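Local atomic coordinates of transcriptional activator II (Enterobacteria phage lambda, PDB entry 1ZS4), a protein that activates transcription from the phage promoters of the repressor and integrase genes, binding DNA as a homotetramer and so steering the virus into latency. Residues G26-A31 with V36-I41. Residues are numbered along the deposited sequence; the frame is centred on the assembly and turned at random.
Sequences GTEKTA and VDKSQI. With nucleotides of chain A; nucleotides of chain B.
Lys38 and Glu28 meet where the CA atoms of segments 26-31 and 36-41 come nearest, in the DNA-binding helix-turn-helix, with helix 27-34 packing against the first turn of recognition helix 38-47. A chi1 of 55° wedges the lysine CG between N and C of its own backbone, and the straight chain beyond points to the base. Lys38 CB lies 3.3 Å from Glu28 OE1, CG and CD pass the same carboxylate oxygen, and CE nears the guanine of DG7 in chain A. Lys38 NZ then donates to DG7 N7 at 2.9 Å, with a weaker, longer bond to O6, a major-groove reading of guanine. The Glu28 chain bends at chi2 and crosses the lysine at a slant; Glu28 OE1 and Lys38 NZ are 5.0 Å apart, too far for an ion pair. A water bonded to Glu28 OE1 accepts from Lys38 N.

Below these polar groups, Ala31 CB rests 3.5 Å from Lys38 CA, and Ile41 CG1 presses tightly on Ala31 CA at 3.5 Å. The methyls of Thr27 and Thr30 pack on Ile41 CG2, and all three residues also touch Ile22 of helix 7-25. At the turn, Val36 N donates to Ala31 O.

Both helix starts face DNA phosphates. Thr27 N and Glu28 N hold OP1 and OP2 of DG7, while Thr27 OG1 is hydrogen-bonded to Lys45 NZ. Asp37 caps the recognition helix through Ser39 N, and its own N donates to OP2 of DG18 in chain B. Gln40 NE2 bridges that same phosphate oxygen and the base, reaching DG18 N7 at 2.8 Å.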
loop_
_atom_site.group_PDB
_atom_site.type_symbol
_atom_site.label_atom_id
_atom_site.label_comp_id
_atom_site.label_asym_id
_atom_site.label_seq_id
_atom_site.Cartn_x
_atom_site.Cartn_y
_atom_site.Cartn_z
ATOM N N GLY C 26 21.922 13.097 21.254
ATOM C CA GLY C 26 22.610 14.202 20.604
ATOM C C GLY C 26 22.128 14.232 19.162
ATOM O O GLY C 26 21.918 13.181 18.561
ATOM N N THR C 27 21.936 15.419 18.598
ATOM C CA THR C 27 21.469 15.519 17.219
ATOM C C THR C 27 22.511 14.999 16.234
ATOM O O THR C 27 22.190 14.181 15.360
ATOM C CB THR C 27 21.042 16.972 16.889
ATOM O OG1 THR C 27 19.928 17.326 17.728
ATOM C CG2 THR C 27 20.615 17.118 15.413
ATOM N N GLU C 28 23.758 15.453 16.359
ATOM C CA GLU C 28 24.810 14.954 15.458
ATOM C C GLU C 28 24.978 13.442 15.638
ATOM O O GLU C 28 25.082 12.710 14.660
ATOM C CB GLU C 28 26.138 15.669 15.736
ATOM C CG GLU C 28 27.387 15.004 15.104
ATOM C CD GLU C 28 27.358 14.980 13.585
ATOM O OE1 GLU C 28 26.556 15.725 12.982
ATOM O OE2 GLU C 28 28.158 14.229 12.979
ATOM N N LYS C 29 24.991 12.967 16.882
ATOM C CA LYS C 29 25.149 11.532 17.121
ATOM C C LYS C 29 23.994 10.741 16.508
ATOM O O LYS C 29 24.199 9.668 15.935
ATOM C CB LYS C 29 25.288 11.240 18.624
ATOM C CG LYS C 29 26.638 11.683 19.211
ATOM C CD LYS C 29 27.812 10.982 18.511
ATOM C CE LYS C 29 29.184 11.525 18.951
ATOM N NZ LYS C 29 29.520 12.883 18.384
ATOM N N THR C 30 22.777 11.265 16.627
ATOM C CA THR C 30 21.621 10.587 16.036
ATOM C C THR C 30 21.783 10.584 14.521
ATOM O O THR C 30 21.524 9.574 13.866
ATOM C CB THR C 30 20.288 11.310 16.382
ATOM O OG1 THR C 30 20.058 11.222 17.792
ATOM C CG2 THR C 30 19.099 10.670 15.636
ATOM N N ALA C 31 22.214 11.714 13.964
ATOM C CA ALA C 31 22.403 11.809 12.517
ATOM C C ALA C 31 23.404 10.758 12.050
ATOM O O ALA C 31 23.165 10.053 11.072
ATOM C CB ALA C 31 22.892 13.189 12.147
ATOM N N VAL C 36 22.261 10.397 7.976
ATOM C CA VAL C 36 21.898 11.626 7.270
ATOM C C VAL C 36 22.669 12.741 7.970
ATOM O O VAL C 36 23.330 12.500 8.978
ATOM C CB VAL C 36 20.373 11.943 7.340
ATOM C CG1 VAL C 36 19.566 10.868 6.609
ATOM C CG2 VAL C 36 19.930 12.030 8.796
ATOM N N ASP C 37 22.592 13.957 7.448
ATOM C CA ASP C 37 23.315 15.068 8.073
ATOM C C ASP C 37 22.597 15.520 9.334
ATOM O O ASP C 37 21.398 15.288 9.485
ATOM C CB ASP C 37 23.419 16.248 7.109
ATOM C CG ASP C 37 24.457 17.262 7.551
ATOM O OD1 ASP C 37 24.107 18.294 8.145
ATOM O OD2 ASP C 37 25.650 17.020 7.304
ATOM N N LYS C 38 23.317 16.167 10.242
ATOM C CA LYS C 38 22.666 16.650 11.456
ATOM C C LYS C 38 21.594 17.673 11.106
ATOM O O LYS C 38 20.639 17.838 11.863
ATOM C CB LYS C 38 23.681 17.274 12.413
ATOM C CG LYS C 38 24.519 18.382 11.821
ATOM C CD LYS C 38 25.533 18.879 12.853
ATOM C CE LYS C 38 26.300 20.106 12.350
ATOM N NZ LYS C 38 27.181 20.707 13.413
ATOM N N SER C 39 21.746 18.351 9.965
ATOM C CA SER C 39 20.760 19.349 9.543
ATOM C C SER C 39 19.437 18.661 9.229
ATOM O O SER C 39 18.362 19.264 9.377
ATOM C CB SER C 39 21.257 20.170 8.329
ATOM O OG SER C 39 21.451 19.385 7.149
ATOM N N GLN C 40 19.506 17.391 8.823
ATOM C CA GLN C 40 18.292 16.641 8.529
ATOM C C GLN C 40 17.606 16.239 9.839
ATOM O O GLN C 40 16.396 16.429 9.996
ATOM C CB GLN C 40 18.611 15.394 7.693
ATOM C CG GLN C 40 18.329 15.584 6.186
ATOM C CD GLN C 40 18.790 16.934 5.667
ATOM O OE1 GLN C 40 18.021 17.900 5.661
ATOM N NE2 GLN C 40 20.056 17.019 5.240
ATOM N N ILE C 41 18.360 15.692 10.789
ATOM C CA ILE C 41 17.726 15.312 12.054
ATOM C C ILE C 41 17.090 16.566 12.657
ATOM O O ILE C 41 15.945 16.529 13.132
ATOM C CB ILE C 41 18.744 14.695 13.051
ATOM C CG1 ILE C 41 19.332 13.405 12.454
ATOM C CG2 ILE C 41 18.065 14.404 14.418
ATOM C CD1 ILE C 41 18.272 12.411 12.015
ATOM P P DG A 7 24.098 18.444 18.792
ATOM O OP1 DG A 7 23.847 17.445 19.843
ATOM O OP2 DG A 7 24.560 17.993 17.451
ATOM O "O5'" DG A 7 22.782 19.299 18.580
ATOM C "C5'" DG A 7 22.266 20.092 19.634
ATOM C "C4'" DG A 7 21.519 21.292 19.093
ATOM O "O4'" DG A 7 22.454 22.221 18.474
ATOM C "C3'" DG A 7 20.520 20.947 17.982
ATOM O "O3'" DG A 7 19.448 21.892 18.052
ATOM C "C2'" DG A 7 21.352 21.094 16.716
ATOM C "C1'" DG A 7 22.236 22.282 17.068
ATOM N N9 DG A 7 23.530 22.362 16.394
ATOM C C8 DG A 7 24.403 21.336 16.128
ATOM N N7 DG A 7 25.469 21.728 15.470
ATOM C C5 DG A 7 25.284 23.093 15.299
ATOM C C6 DG A 7 26.106 24.067 14.662
ATOM O O6 DG A 7 27.200 23.912 14.093
ATOM N N1 DG A 7 25.542 25.331 14.730
ATOM C C2 DG A 7 24.343 25.631 15.331
ATOM N N2 DG A 7 23.966 26.919 15.291
ATOM N N3 DG A 7 23.572 24.739 15.926
ATOM C C4 DG A 7 24.098 23.501 15.873
ATOM P P DG B 18 22.078 14.011 3.632
ATOM O OP1 DG B 18 22.747 12.697 3.712
ATOM O OP2 DG B 18 21.517 14.623 4.877
ATOM O "O5'" DG B 18 23.151 15.045 3.059
ATOM C "C5'" DG B 18 23.833 14.740 1.849
ATOM C "C4'" DG B 18 25.009 15.667 1.632
ATOM O "O4'" DG B 18 24.539 17.018 1.396
ATOM C "C3'" DG B 18 25.971 15.786 2.810
ATOM O "O3'" DG B 18 27.295 15.955 2.293
ATOM C "C2'" DG B 18 25.406 16.959 3.595
ATOM C "C1'" DG B 18 24.829 17.863 2.508
ATOM N N9 DG B 18 23.590 18.543 2.885
ATOM C C8 DG B 18 22.551 18.027 3.631
ATOM N N7 DG B 18 21.587 18.888 3.831
ATOM C C5 DG B 18 22.012 20.038 3.170
ATOM C C6 DG B 18 21.388 21.314 3.033
ATOM O O6 DG B 18 20.289 21.702 3.477
ATOM N N1 DG B 18 22.173 22.186 2.290
ATOM C C2 DG B 18 23.389 21.882 1.738
ATOM N N2 DG B 18 23.985 22.875 1.059
ATOM N N3 DG B 18 23.979 20.701 1.845
ATOM C C4 DG B 18 23.241 19.834 2.574
ATOM P P DC B 17 15.666 13.958 3.767
ATOM O OP1 DC B 17 15.814 12.586 4.278
ATOM O OP2 DC B 17 15.148 15.040 4.643
ATOM O "O5'" DC B 17 17.144 14.353 3.366
ATOM C "C5'" DC B 17 17.355 15.057 2.207
ATOM C "C4'" DC B 17 18.663 14.670 1.583
ATOM O "O4'" DC B 17 18.764 15.738 0.626
ATOM C "C3'" DC B 17 19.845 14.846 2.543
ATOM O "O3'" DC B 17 20.957 13.942 2.480
ATOM C "C2'" DC B 17 20.235 16.287 2.387
ATOM C "C1'" DC B 17 19.771 16.664 1.004
ATOM N N1 DC B 17 19.118 17.958 1.176
ATOM C C2 DC B 17 19.638 19.040 0.508
ATOM O O2 DC B 17 20.598 18.842 -0.258
ATOM N N3 DC B 17 19.101 20.261 0.708
ATOM C C4 DC B 17 18.066 20.409 1.549
ATOM N N4 DC B 17 17.562 21.635 1.721
ATOM C C5 DC B 17 17.506 19.308 2.247
ATOM C C6 DC B 17 18.048 18.107 2.025
HETATM O O HOH W 1 26.149 15.518 10.343
#